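Glycoside hydrolase family 43 (Halothermothrix orenii, PDB 4QQS) is a thermostable five-bladed beta-propeller glycosidase with alpha-L-arabinofuranosidase activity, probably cleaving O-glycosidic bonds in plant polysaccharides such as xylan. Local coordinates at residues S59-E62 / K63-W66; E147-N151 / G152-S156; S181-W184 / E185-D189; S244-M247 / D248-I251. All coordinates share one frame; numbering follows the deposited sequence.

Contact 1: residues S59-E62 / K63-W66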
ATOM      1  N   SER A  59       8.166   8.712  15.450  1.00  9.70           N
ATOM      2  CA  SER A  59       9.379   8.085  15.934  1.00 10.20           C
ATOM      3  C   SER A  59       9.973   8.863  17.107  1.00 10.99           C
ATOM      4  O   SER A  59      10.765   8.294  17.853  1.00 11.75           O
ATOM      5  CB  SER A  59      10.404   7.927  14.810  1.00 10.19           C
ATOM      6  OG  SER A  59      10.850   9.177  14.319  1.00 10.55           O
ATOM      7  N   TYR A  60       9.587  10.135  17.271  1.00 11.64           N
ATOM      8  CA  TYR A  60      10.063  10.956  18.381  1.00 12.87           C
ATOM      9  C   TYR A  60       9.228  10.754  19.636  1.00 12.83           C
ATOM     10  O   TYR A  60       9.586  11.255  20.688  1.00 14.04           O
ATOM     11  CB  TYR A  60      10.041  12.442  18.030  1.00 13.39           C
ATOM     12  CG  TYR A  60      10.884  12.864  16.840  1.00 14.40           C
ATOM     13  CD1 TYR A  60      11.722  11.974  16.171  1.00 15.61           C
ATOM     14  CD2 TYR A  60      10.830  14.174  16.386  1.00 15.54           C
ATOM     15  CE1 TYR A  60      12.472  12.385  15.083  1.00 17.01           C
ATOM     16  CE2 TYR A  60      11.571  14.590  15.307  1.00 17.20           C
ATOM     17  CZ  TYR A  60      12.388  13.694  14.659  1.00 17.86           C
ATOM     18  OH  TYR A  60      13.127  14.123  13.582  1.00 19.89           O
ATOM     19  N   TYR A  61       8.117  10.032  19.529  1.00 12.63           N
ATOM     20  CA  TYR A  61       7.348   9.630  20.705  1.00 12.62           C
ATOM     21  C   TYR A  61       8.264   8.885  21.662  1.00 11.71           C
ATOM     22  O   TYR A  61       9.134   8.116  21.255  1.00 12.74           O
ATOM     23  CB  TYR A  61       6.183   8.740  20.280  1.00 14.20           C
ATOM     24  CG  TYR A  61       5.264   8.284  21.395  1.00 15.45           C
ATOM     25  CD1 TYR A  61       4.653   9.201  22.236  1.00 17.46           C
ATOM     26  CD2 TYR A  61       4.965   6.937  21.563  1.00 16.18           C
ATOM     27  CE1 TYR A  61       3.801   8.793  23.236  1.00 18.61           C
ATOM     28  CE2 TYR A  61       4.110   6.518  22.566  1.00 17.50           C
ATOM     29  CZ  TYR A  61       3.532   7.457  23.400  1.00 18.70           C
ATOM     30  OH  TYR A  61       2.676   7.076  24.404  1.00 20.32           O
ATOM     31  N   GLU A  62       8.090   9.116  22.958  1.00 12.55           N
ATOM     32  CA  GLU A  62       9.062   8.630  23.928  1.00 13.22           C
ATOM     33  C   GLU A  62       9.231   7.113  23.922  1.00 12.85           C
ATOM     34  O   GLU A  62      10.311   6.624  24.219  1.00 13.44           O
ATOM     35  CB  GLU A  62       8.739   9.159  25.329  1.00 14.60           C
ATOM     36  CG  GLU A  62       7.412   8.708  25.898  1.00 15.31           C
ATOM     37  CD  GLU A  62       7.501   7.494  26.806  1.00 16.41           C
ATOM     38  OE1 GLU A  62       8.599   6.903  26.946  1.00 16.66           O
ATOM     39  OE2 GLU A  62       6.445   7.127  27.378  1.00 17.77           O
ATOM     40  N   LYS A  63       8.194   6.376  23.533  1.00 12.38           N
ATOM     41  CA  LYS A  63       8.286   4.922  23.505  1.00 12.71           C
ATOM     42  C   LYS A  63       8.869   4.371  22.209  1.00 12.96           C
ATOM     43  O   LYS A  63       9.033   3.176  22.085  1.00 13.53           O
ATOM     44  CB  LYS A  63       6.903   4.296  23.720  1.00 14.95           C
ATOM     45  CG  LYS A  63       6.230   4.741  25.002  1.00 16.86           C
ATOM     46  CD  LYS A  63       5.003   3.909  25.313  1.00 18.83           C
ATOM     47  CE  LYS A  63       4.244   4.468  26.509  1.00 20.59           C
ATOM     48  NZ  LYS A  63       5.100   4.612  27.712  1.00 22.27           N
ATOM     49  N   ASN A  64       9.175   5.228  21.244  1.00 12.58           N
ATOM     50  CA  ASN A  64       9.679   4.778  19.947  1.00 12.09           C
ATOM     51  C   ASN A  64      11.174   5.071  19.853  1.00 13.07           C
ATOM     52  O   ASN A  64      11.927   4.546  20.657  1.00 16.64           O
ATOM     53  CB  ASN A  64       8.837   5.361  18.820  1.00 10.57           C
ATOM     54  CG  ASN A  64       7.439   4.788  18.827  1.00 10.34           C
ATOM     55  OD1 ASN A  64       7.232   3.678  19.329  1.00 12.32           O
ATOM     56  ND2 ASN A  64       6.476   5.532  18.311  1.00 10.15           N
ATOM     57  N   GLY A  65      11.609   5.886  18.903  1.00 11.21           N
ATOM     58  CA  GLY A  65      13.008   6.239  18.757  1.00 11.58           C
ATOM     59  C   GLY A  65      13.733   5.549  17.617  1.00 12.39           C
ATOM     60  O   GLY A  65      14.839   5.936  17.273  1.00 16.22           O
ATOM     61  N   TRP A  66      13.119   4.544  17.009  1.00 11.28           N
ATOM     62  CA  TRP A  66      13.745   3.775  15.948  1.00 10.74           C
ATOM     63  C   TRP A  66      13.503   4.410  14.585  1.00 10.46           C
ATOM     64  O   TRP A  66      12.423   4.921  14.308  1.00 10.63           O
ATOM     65  CB  TRP A  66      13.209   2.335  15.955  1.00 10.70           C
ATOM     66  CG  TRP A  66      13.889   1.495  14.938  1.00 10.54           C
ATOM     67  CD1 TRP A  66      15.093   0.871  15.070  1.00 10.97           C
ATOM     68  CD2 TRP A  66      13.443   1.221  13.604  1.00  9.61           C
ATOM     69  NE1 TRP A  66      15.418   0.218  13.916  1.00 10.84           N
ATOM     70  CE2 TRP A  66      14.428   0.422  12.995  1.00 10.09           C
ATOM     71  CE3 TRP A  66      12.304   1.570  12.864  1.00  9.69           C
ATOM     72  CZ2 TRP A  66      14.314  -0.030  11.691  1.00 10.41           C
ATOM     73  CZ3 TRP A  66      12.194   1.112  11.562  1.00  9.63           C
ATOM     74  CH2 TRP A  66      13.192   0.320  10.990  1.00 10.37           C
TER

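Contact 2: residues E147-N151 / G152-S156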
ATOM      1  N   GLU A 147      19.090  -2.304  -3.064  1.00  8.47           N
ATOM      2  CA  GLU A 147      20.115  -3.271  -2.697  1.00  8.42           C
ATOM      3  C   GLU A 147      19.857  -4.650  -3.288  1.00  8.93           C
ATOM      4  O   GLU A 147      20.408  -5.639  -2.823  1.00 10.66           O
ATOM      5  CB  GLU A 147      20.238  -3.377  -1.172  1.00  9.01           C
ATOM      6  CG  GLU A 147      20.523  -2.066  -0.482  1.00  9.98           C
ATOM      7  CD  GLU A 147      20.937  -2.259   0.957  1.00 11.06           C
ATOM      8  OE1 GLU A 147      20.140  -2.013   1.875  1.00 11.60           O
ATOM      9  OE2 GLU A 147      22.088  -2.665   1.191  1.00 13.30           O
ATOM     10  N   ASN A 148      19.043  -4.725  -4.329  1.00  9.11           N
ATOM     11  CA  ASN A 148      18.676  -6.002  -4.949  1.00  8.89           C
ATOM     12  C   ASN A 148      18.994  -5.923  -6.426  1.00  9.12           C
ATOM     13  O   ASN A 148      18.274  -5.275  -7.175  1.00 10.78           O
ATOM     14  CB  ASN A 148      17.184  -6.255  -4.715  1.00  8.86           C
ATOM     15  CG  ASN A 148      16.775  -7.692  -4.926  1.00  8.68           C
ATOM     16  OD1 ASN A 148      17.575  -8.623  -4.767  1.00 11.03           O
ATOM     17  ND2 ASN A 148      15.504  -7.891  -5.204  1.00  8.54           N
ATOM     18  N   ILE A 149      20.104  -6.541  -6.830  1.00 10.32           N
ATOM     19  CA  ILE A 149      20.543  -6.515  -8.222  1.00 11.21           C
ATOM     20  C   ILE A 149      20.550  -7.951  -8.712  1.00 10.22           C
ATOM     21  O   ILE A 149      21.212  -8.821  -8.129  1.00 11.65           O
ATOM     22  CB  ILE A 149      21.948  -5.895  -8.380  1.00 13.18           C
ATOM     23  CG1 ILE A 149      21.990  -4.491  -7.780  1.00 14.83           C
ATOM     24  CG2 ILE A 149      22.362  -5.860  -9.850  1.00 14.21           C
ATOM     25  CD1 ILE A 149      23.372  -3.903  -7.724  1.00 16.18           C
ATOM     26  N   ILE A 150      19.803  -8.213  -9.777  1.00  9.69           N
ATOM     27  CA  ILE A 150      19.711  -9.554 -10.346  1.00 10.02           C
ATOM     28  C   ILE A 150      19.967  -9.421 -11.842  1.00 10.67           C
ATOM     29  O   ILE A 150      19.263  -8.678 -12.542  1.00 10.97           O
ATOM     30  CB  ILE A 150      18.334 -10.207 -10.086  1.00 10.77           C
ATOM     31  CG1 ILE A 150      18.058 -10.295  -8.580  1.00 11.20           C
ATOM     32  CG2 ILE A 150      18.277 -11.583 -10.735  1.00 11.00           C
ATOM     33  CD1 ILE A 150      16.666 -10.803  -8.226  1.00 12.12           C
ATOM     34  N   ASN A 151      21.003 -10.109 -12.310  1.00 12.00           N
ATOM     35  CA  ASN A 151      21.401 -10.069 -13.714  1.00 13.61           C
ATOM     36  C   ASN A 151      21.500  -8.644 -14.233  1.00 13.32           C
ATOM     37  O   ASN A 151      21.019  -8.305 -15.325  1.00 14.18           O
ATOM     38  CB  ASN A 151      20.480 -10.951 -14.548  1.00 16.32           C
ATOM     39  CG  ASN A 151      20.705 -12.435 -14.254  1.00 19.01           C
ATOM     40  OD1 ASN A 151      21.843 -12.873 -14.049  1.00 20.36           O
ATOM     41  ND2 ASN A 151      19.630 -13.198 -14.199  1.00 20.41           N
ATOM     42  N   GLY A 152      22.147  -7.817 -13.420  1.00 13.37           N
ATOM     43  CA  GLY A 152      22.437  -6.445 -13.786  1.00 13.68           C
ATOM     44  C   GLY A 152      21.333  -5.437 -13.558  1.00 13.38           C
ATOM     45  O   GLY A 152      21.576  -4.250 -13.738  1.00 14.81           O
ATOM     46  N   ILE A 153      20.142  -5.894 -13.175  1.00 11.71           N
ATOM     47  CA  ILE A 153      18.982  -5.029 -13.005  1.00 10.72           C
ATOM     48  C   ILE A 153      18.774  -4.742 -11.521  1.00  9.37           C
ATOM     49  O   ILE A 153      18.751  -5.676 -10.717  1.00  9.33           O
ATOM     50  CB  ILE A 153      17.711  -5.714 -13.561  1.00 11.09           C
ATOM     51  CG1 ILE A 153      17.919  -6.181 -15.002  1.00 12.69           C
ATOM     52  CG2 ILE A 153      16.511  -4.792 -13.470  1.00 11.22           C
ATOM     53  CD1 ILE A 153      18.366  -5.093 -15.957  1.00 14.18           C
ATOM     54  N   HIS A 154      18.610  -3.468 -11.159  1.00  8.85           N
ATOM     55  CA  HIS A 154      18.166  -3.119  -9.808  1.00  8.83           C
ATOM     56  C   HIS A 154      16.671  -3.347  -9.782  1.00  7.88           C
ATOM     57  O   HIS A 154      15.932  -2.663 -10.493  1.00  8.85           O
ATOM     58  CB  HIS A 154      18.449  -1.652  -9.494  1.00 10.16           C
ATOM     59  CG  HIS A 154      19.857  -1.373  -9.067  1.00 13.87           C
ATOM     60  ND1 HIS A 154      20.885  -1.195  -9.962  1.00 16.45           N
ATOM     61  CD2 HIS A 154      20.408  -1.219  -7.839  1.00 15.25           C
ATOM     62  CE1 HIS A 154      22.009  -0.941  -9.314  1.00 16.82           C
ATOM     63  NE2 HIS A 154      21.747  -0.946  -8.021  1.00 16.87           N
ATOM     64  N   ILE A 155      16.214  -4.312  -8.989  1.00  7.52           N
ATOM     65  CA  ILE A 155      14.861  -4.824  -9.136  1.00  7.21           C
ATOM     66  C   ILE A 155      14.168  -4.979  -7.794  1.00  6.85           C
ATOM     67  O   ILE A 155      14.716  -5.587  -6.868  1.00  7.88           O
ATOM     68  CB  ILE A 155      14.879  -6.162  -9.941  1.00  8.30           C
ATOM     69  CG1 ILE A 155      13.470  -6.648 -10.265  1.00  8.69           C
ATOM     70  CG2 ILE A 155      15.710  -7.228  -9.255  1.00  9.41           C
ATOM     71  CD1 ILE A 155      13.447  -7.694 -11.382  1.00 10.39           C
ATOM     72  N   SER A 156      12.973  -4.402  -7.690  1.00  6.08           N
ATOM     73  CA  SER A 156      12.114  -4.614  -6.536  1.00  6.26           C
ATOM     74  C   SER A 156      11.210  -5.808  -6.779  1.00  6.11           C
ATOM     75  O   SER A 156      10.478  -5.850  -7.772  1.00  6.85           O
ATOM     76  CB  SER A 156      11.282  -3.372  -6.225  1.00  6.73           C
ATOM     77  OG  SER A 156      12.098  -2.351  -5.676  1.00  7.46           O
TER

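Contact 3: residues S181-W184 / E185-D189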
ATOM      1  N   SER A 181       7.990  -8.593 -14.967  1.00  6.62           N
ATOM      2  CA  SER A 181       7.944  -9.694 -15.916  1.00  7.82           C
ATOM      3  C   SER A 181       7.116  -9.384 -17.160  1.00  8.13           C
ATOM      4  O   SER A 181       7.421  -9.908 -18.225  1.00 10.52           O
ATOM      5  CB  SER A 181       7.433 -10.969 -15.230  1.00  8.60           C
ATOM      6  OG  SER A 181       6.104 -10.812 -14.797  1.00  9.73           O
ATOM      7  N   GLN A 182       6.093  -8.548 -17.050  1.00  7.28           N
ATOM      8  CA  GLN A 182       5.228  -8.215 -18.180  1.00  7.07           C
ATOM      9  C   GLN A 182       5.740  -6.970 -18.888  1.00  7.23           C
ATOM     10  O   GLN A 182       6.365  -6.108 -18.272  1.00  7.63           O
ATOM     11  CB  GLN A 182       3.793  -7.962 -17.692  1.00  7.01           C
ATOM     12  CG  GLN A 182       3.117  -9.164 -17.078  1.00  6.67           C
ATOM     13  CD  GLN A 182       1.702  -8.858 -16.643  1.00  6.49           C
ATOM     14  OE1 GLN A 182       1.476  -8.016 -15.783  1.00  7.27           O
ATOM     15  NE2 GLN A 182       0.742  -9.508 -17.265  1.00  6.98           N
ATOM     16  N   ASP A 183       5.436  -6.857 -20.173  1.00  7.59           N
ATOM     17  CA  ASP A 183       5.931  -5.741 -20.964  1.00  8.14           C
ATOM     18  C   ASP A 183       5.585  -4.382 -20.367  1.00  8.14           C
ATOM     19  O   ASP A 183       6.410  -3.480 -20.422  1.00  8.94           O
ATOM     20  CB  ASP A 183       5.428  -5.821 -22.409  1.00  9.58           C
ATOM     21  CG  ASP A 183       6.049  -6.937 -23.154  1.00 13.24           C
ATOM     22  OD1 ASP A 183       7.186  -6.741 -23.625  1.00 15.79           O
ATOM     23  OD2 ASP A 183       5.407  -8.007 -23.236  1.00 14.99           O
ATOM     24  N   TRP A 184       4.381  -4.226 -19.818  1.00  8.05           N
ATOM     25  CA  TRP A 184       3.971  -2.918 -19.291  1.00  8.68           C
ATOM     26  C   TRP A 184       4.795  -2.474 -18.076  1.00  8.47           C
ATOM     27  O   TRP A 184       4.709  -1.315 -17.690  1.00  9.11           O
ATOM     28  CB  TRP A 184       2.464  -2.892 -18.933  1.00  8.73           C
ATOM     29  CG  TRP A 184       2.139  -3.604 -17.668  1.00  7.84           C
ATOM     30  CD1 TRP A 184       1.965  -4.956 -17.519  1.00  7.89           C
ATOM     31  CD2 TRP A 184       1.979  -3.045 -16.355  1.00  6.95           C
ATOM     32  NE1 TRP A 184       1.711  -5.268 -16.211  1.00  8.16           N
ATOM     33  CE2 TRP A 184       1.716  -4.118 -15.473  1.00  7.43           C
ATOM     34  CE3 TRP A 184       2.043  -1.753 -15.827  1.00  7.60           C
ATOM     35  CZ2 TRP A 184       1.479  -3.928 -14.116  1.00  7.65           C
ATOM     36  CZ3 TRP A 184       1.832  -1.586 -14.472  1.00  7.84           C
ATOM     37  CH2 TRP A 184       1.548  -2.660 -13.639  1.00  7.24           C
ATOM     38  N   GLU A 185       5.575  -3.391 -17.498  1.00  7.97           N
ATOM     39  CA  GLU A 185       6.300  -3.151 -16.246  1.00  8.28           C
ATOM     40  C   GLU A 185       7.734  -2.690 -16.451  1.00  9.78           C
ATOM     41  O   GLU A 185       8.537  -2.764 -15.525  1.00 11.06           O
ATOM     42  CB  GLU A 185       6.321  -4.421 -15.398  1.00  7.77           C
ATOM     43  CG  GLU A 185       4.938  -4.919 -15.094  1.00  7.30           C
ATOM     44  CD  GLU A 185       4.923  -6.209 -14.304  1.00  7.50           C
ATOM     45  OE1 GLU A 185       5.517  -7.239 -14.689  1.00  9.96           O
ATOM     46  OE2 GLU A 185       4.310  -6.212 -13.237  1.00  9.64           O
ATOM     47  N   GLY A 186       8.080  -2.228 -17.643  1.00 10.85           N
ATOM     48  CA  GLY A 186       9.388  -1.624 -17.849  1.00 12.37           C
ATOM     49  C   GLY A 186      10.534  -2.606 -17.776  1.00 11.59           C
ATOM     50  O   GLY A 186      11.590  -2.315 -17.209  1.00 11.25           O
ATOM     51  N   ILE A 187      10.338  -3.760 -18.393  1.00 11.61           N
ATOM     52  CA  ILE A 187      11.283  -4.854 -18.269  1.00 12.10           C
ATOM     53  C   ILE A 187      12.541  -4.699 -19.124  1.00 13.82           C
ATOM     54  O   ILE A 187      13.405  -5.569 -19.081  1.00 14.04           O
ATOM     55  CB  ILE A 187      10.601  -6.205 -18.543  1.00 12.72           C
ATOM     56  CG1 ILE A 187       9.878  -6.190 -19.903  1.00 13.99           C
ATOM     57  CG2 ILE A 187       9.660  -6.535 -17.394  1.00 13.26           C
ATOM     58  CD1 ILE A 187       9.396  -7.535 -20.384  1.00 14.93           C
ATOM     59  N   ASN A 188      12.664  -3.596 -19.868  1.00 15.39           N
ATOM     60  CA  ASN A 188      13.910  -3.267 -20.571  1.00 17.24           C
ATOM     61  C   ASN A 188      14.686  -2.121 -19.912  1.00 16.61           C
ATOM     62  O   ASN A 188      15.675  -1.639 -20.470  1.00 17.95           O
ATOM     63  CB  ASN A 188      13.631  -2.929 -22.037  1.00 19.77           C
ATOM     64  CG  ASN A 188      13.048  -4.101 -22.798  1.00 22.43           C
ATOM     65  OD1 ASN A 188      13.500  -5.235 -22.649  1.00 23.21           O
ATOM     66  ND2 ASN A 188      12.031  -3.836 -23.600  1.00 23.88           N
ATOM     67  N   ASP A 189      14.246  -1.720 -18.718  1.00 14.76           N
ATOM     68  CA  ASP A 189      14.871  -0.639 -17.956  1.00 14.54           C
ATOM     69  C   ASP A 189      15.949  -1.173 -16.989  1.00 12.70           C
ATOM     70  O   ASP A 189      15.897  -2.319 -16.528  1.00 12.18           O
ATOM     71  CB  ASP A 189      13.826   0.125 -17.111  1.00 16.39           C
ATOM     72  CG  ASP A 189      12.763   0.833 -17.942  1.00 18.35           C
ATOM     73  OD1 ASP A 189      13.066   1.196 -19.092  1.00 19.99           O
ATOM     74  OD2 ASP A 189      11.627   1.035 -17.435  1.00 18.78           O
TER
HETATM   75  O   HOH W   1       7.276  -0.852 -20.326  1.00 31.24           O

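Contact 4: residues S244-M247 / D248-I251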
ATOM      1  N   SER A 244      -4.259   3.080 -14.848  1.00  8.50           N
ATOM      2  CA  SER A 244      -3.120   3.746 -15.457  1.00  8.13           C
ATOM      3  C   SER A 244      -3.493   5.187 -15.813  1.00  8.48           C
ATOM      4  O   SER A 244      -4.657   5.597 -15.721  1.00  9.16           O
ATOM      5  CB  SER A 244      -2.608   2.958 -16.665  1.00  9.25           C
ATOM      6  OG  SER A 244      -3.612   2.841 -17.642  1.00 10.64           O
ATOM      7  N   LYS A 245      -2.480   5.950 -16.195  1.00  8.34           N
ATOM      8  CA  LYS A 245      -2.601   7.383 -16.372  1.00  8.83           C
ATOM      9  C   LYS A 245      -3.669   7.788 -17.386  1.00  9.33           C
ATOM     10  O   LYS A 245      -4.029   7.046 -18.308  1.00 10.09           O
ATOM     11  CB  LYS A 245      -1.247   7.950 -16.811  1.00  9.65           C
ATOM     12  CG  LYS A 245      -0.848   7.503 -18.210  1.00 11.24           C
ATOM     13  CD  LYS A 245       0.568   7.891 -18.593  1.00 12.63           C
ATOM     14  CE  LYS A 245       0.851   7.499 -20.046  1.00 14.41           C
ATOM     15  NZ  LYS A 245       2.242   7.760 -20.431  1.00 16.32           N
ATOM     16  N   ARG A 246      -4.149   9.010 -17.198  1.00  9.39           N
ATOM     17  CA  ARG A 246      -4.963   9.720 -18.179  1.00  9.91           C
ATOM     18  C   ARG A 246      -4.448  11.157 -18.194  1.00  9.89           C
ATOM     19  O   ARG A 246      -4.968  12.048 -17.524  1.00 10.24           O
ATOM     20  CB  ARG A 246      -6.456   9.666 -17.832  1.00 10.76           C
ATOM     21  CG  ARG A 246      -7.115   8.300 -18.086  1.00 11.26           C
ATOM     22  CD  ARG A 246      -7.123   7.901 -19.564  1.00 12.16           C
ATOM     23  NE  ARG A 246      -7.815   8.899 -20.368  1.00 12.82           N
ATOM     24  CZ  ARG A 246      -9.134   8.972 -20.501  1.00 13.39           C
ATOM     25  NH1 ARG A 246      -9.929   8.077 -19.928  1.00 13.65           N
ATOM     26  NH2 ARG A 246      -9.655   9.947 -21.222  1.00 14.20           N
ATOM     27  N   MET A 247      -3.379  11.378 -18.941  1.00 10.24           N
ATOM     28  CA  MET A 247      -2.749  12.681 -18.942  1.00 11.97           C
ATOM     29  C   MET A 247      -3.685  13.743 -19.533  1.00 12.31           C
ATOM     30  O   MET A 247      -3.587  14.909 -19.185  1.00 13.03           O
ATOM     31  CB  MET A 247      -1.413  12.608 -19.681  1.00 13.11           C
ATOM     32  CG  MET A 247      -0.437  11.626 -19.028  1.00 13.92           C
ATOM     33  SD  MET A 247       0.035  12.076 -17.341  1.00 15.10           S
ATOM     34  CE  MET A 247       1.139  13.447 -17.644  1.00 16.79           C
ATOM     35  N   ASP A 248      -4.631  13.315 -20.369  1.00 12.73           N
ATOM     36  CA  ASP A 248      -5.634  14.218 -20.929  1.00 13.62           C
ATOM     37  C   ASP A 248      -6.614  14.740 -19.872  1.00 13.88           C
ATOM     38  O   ASP A 248      -7.356  15.685 -20.118  1.00 15.64           O
ATOM     39  CB  ASP A 248      -6.371  13.569 -22.112  1.00 14.12           C
ATOM     40  CG  ASP A 248      -6.965  12.183 -21.795  1.00 14.32           C
ATOM     41  OD1 ASP A 248      -6.416  11.419 -20.957  1.00 14.02           O
ATOM     42  OD2 ASP A 248      -7.977  11.836 -22.449  1.00 14.95           O
ATOM     43  N   LYS A 249      -6.598  14.115 -18.699  1.00 13.23           N
ATOM     44  CA  LYS A 249      -7.394  14.544 -17.554  1.00 13.71           C
ATOM     45  C   LYS A 249      -6.521  15.055 -16.390  1.00 12.94           C
ATOM     46  O   LYS A 249      -7.026  15.302 -15.300  1.00 13.79           O
ATOM     47  CB  LYS A 249      -8.259  13.384 -17.055  1.00 14.78           C
ATOM     48  CG  LYS A 249      -9.300  12.858 -18.037  1.00 17.05           C
ATOM     49  CD  LYS A 249     -10.146  11.771 -17.379  1.00 18.72           C
ATOM     50  CE  LYS A 249     -11.333  11.340 -18.222  1.00 20.43           C
ATOM     51  NZ  LYS A 249     -12.149  10.348 -17.460  1.00 21.74           N
ATOM     52  N   GLY A 250      -5.212  15.184 -16.591  1.00 12.06           N
ATOM     53  CA  GLY A 250      -4.315  15.600 -15.527  1.00 12.10           C
ATOM     54  C   GLY A 250      -4.064  14.522 -14.488  1.00 11.27           C
ATOM     55  O   GLY A 250      -3.713  14.840 -13.348  1.00 12.26           O
ATOM     56  N   ILE A 251      -4.193  13.258 -14.891  1.00  9.98           N
ATOM     57  CA  ILE A 251      -4.046  12.123 -13.991  1.00  9.01           C
ATOM     58  C   ILE A 251      -2.768  11.372 -14.346  1.00  8.77           C
ATOM     59  O   ILE A 251      -2.701  10.683 -15.356  1.00  9.34           O
ATOM     60  CB  ILE A 251      -5.259  11.186 -14.067  1.00  9.64           C
ATOM     61  CG1 ILE A 251      -6.569  11.933 -13.778  1.00 10.34           C
ATOM     62  CG2 ILE A 251      -5.076  10.042 -13.074  1.00 10.37           C
ATOM     63  CD1 ILE A 251      -7.801  11.099 -14.105  1.00 10.83           C
TER

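Contact 1: residues S59-E62 / K63-W66
Y61 O accepts the backbone N-H of N64 at 2.9 Å between N64 N and Y61 O. The side chains of E62 and K63 extend together from the turn. K63 NZ lies 2.9 Å from E62 OE2 in a salt bridge between sequence neighbours. The amine comes from the syn side of E62 OE2, out of the carboxylate plane. E62 reaches this position because CG lies between the backbone N and the carbonyl carbon (chi1 63°) and the chain bends again at chi2. K63 also runs alongside the Y61 ring: K63 CG is 3.7 Å from Y61 CE2, and K63 CE is 3.7 Å from Y61 OH.

These residues form a type I beta turn from Y61 to N64. It lies at the surface, in the loop joining strand 51-58 to strand 72-79, and so leads from one sheet of the propeller to the next. N64 ND2 approaches the edge of the Y61 ring, with the amide turned 66° from the ring plane. N64 ND2 bonds to D58 O and F110 O, and N64 OD1 accepts from N112 N. G65 N makes a weak hydrogen bond to S59 O.

Contact 2: residues E147-N151 / G152-S156
I149 lays its CG1 branch over the H154 ring. I149 CB is 4.0 Å from I153 O. At CB the side chain forks. I149 CG2 heads back to the turn, 3.7 Å from I153 O and close to G152 C. The CG1 branch lies beside the backbone N, opposite the carbonyl carbon (chi1 -56°), and heads for the imidazole. I149 CG1 sits over one ring face in a CH-pi contact, 3.7 Å from the H154 ring centroid and offset toward the rim. The tip continues outward beyond the NE2 side of the ring, and I149 CD1 comes within 3.4 Å of H154 NE2.

The backbone is a hairpin closed by a type I' turn from I150 to I153, with N151 and G152 at positive phi. I150 and I153 form an antiparallel hydrogen-bonded pair, with bonds in both directions. I149 and H154 form the next, non-hydrogen-bonded pair. Beyond it, I155 N bonds to N148 O at 2.9 Å. N148 ND2 returns a bond to I155 O, 2.9 Å long and bent to 133°, and also reaches Q157 OE1. I150 CD1 packs on I155 CG2 at 3.8 Å.

The ring of H154 also stacks with W191. Strand 149-150 pairs along one edge of strand 153-162, while H154 and S156 make backbone hydrogen bonds toward strand 191-202.

Contact 3: residues S181-W184 / E185-D189
E185 OE1 accepts two backbone N-H groups, from S181 N and from Q182 N, each 2.8 Å away. Both come on the anti side of the carboxylate, from opposite faces of its plane. This is the tight part of the contact. The buried carboxylate also forms a salt bridge with K236 and hydrogen bonds with Y210 and N194, which probably favours its charged form. E185 CG sits over one face of the W184 indole, toward its rim, 3.5 Å from the centroid of the five-membered ring. A chi1 of 76° folds the indole back against E185. W184 NE1 then bonds to Q182 OE1 at 2.8 Å, with the acceptor in the ring plane. I187 CG2 packs 3.4 Å from Q182 O.

The side where a water sits is looser. G186 N makes only a weak, long bond of 3.5 Å to D183 O. The water bridges the same two atoms, again weakly at G186 N.

E185 N bonds to Q182 O in a short 3-10 turn, part of the propeller loop between strands 175-178 and 191-202. W184 lies about 10 Å, side chain to side chain, from E195, the predicted proton donor.

Contact 4: residues S244-M247 / D248-I251
R246 O takes two backbone N-H groups from opposite faces of its carbonyl plane: K249 N at 2.9 Å and I251 N at 3.0 Å. The pairing is a G1 beta bulge, in which G250 and I251 both stand opposite R246 and the glycine has positive phi. R246 N completes the single antiparallel bridge by bonding to I251 O at 2.9 Å. M247 O accepts G250 N at 3.1 Å, so the 3-10 turn that joins R246 to I251 is held by its own backbone.

The side chain of R246 folds back over this turn, bent at both chi2 and chi3. Its NE edge clasps the D248 carboxylate through NE and NH2, each nitrogen bonding a different oxygen. R246 NE meets the syn lone pair of D248 OD1 at 2.9 Å, slightly out of the guanidinium plane. With chi1 at 53°, the D248 carboxylate turns toward it. The guanidinium and carboxylate planes are 33° apart.

K249 lies over one guanidinium face, with its extended chain crossing near the rim. R246 also packs on P304, and I251 on P304 and R306. K245 forms a salt bridge with D219. The loop lies mainly at the surface between strands 235-236 and 257-261, with I251 buried. The second bond of the grip, from R246 NH2 to D248 OD2, is 2.8 Å long, straight at 180°, and in the guanidinium plane.

All four contacts are local turns at the rim of the propeller, in series along the chain. Contacts 1, 3 and 4 lie in surface loops between strands, while contact 2 is a partly buried hairpin within a sheet. Contacts 2 and 3 are neighbours: I153 CD1 packs against D189 O at 3.8 Å, and strand 191-202 follows contact 3 and pairs with strand 153-162 of contact 2. Contact 1 lies across the chain's centre from contacts 3 and 4. Contacts 1 and 4 use surface salt bridges near the turn. Contact 3 instead buries its carboxylate among backbone N-H groups, and contact 2 combines strand pairing with aliphatic and imidazole packing.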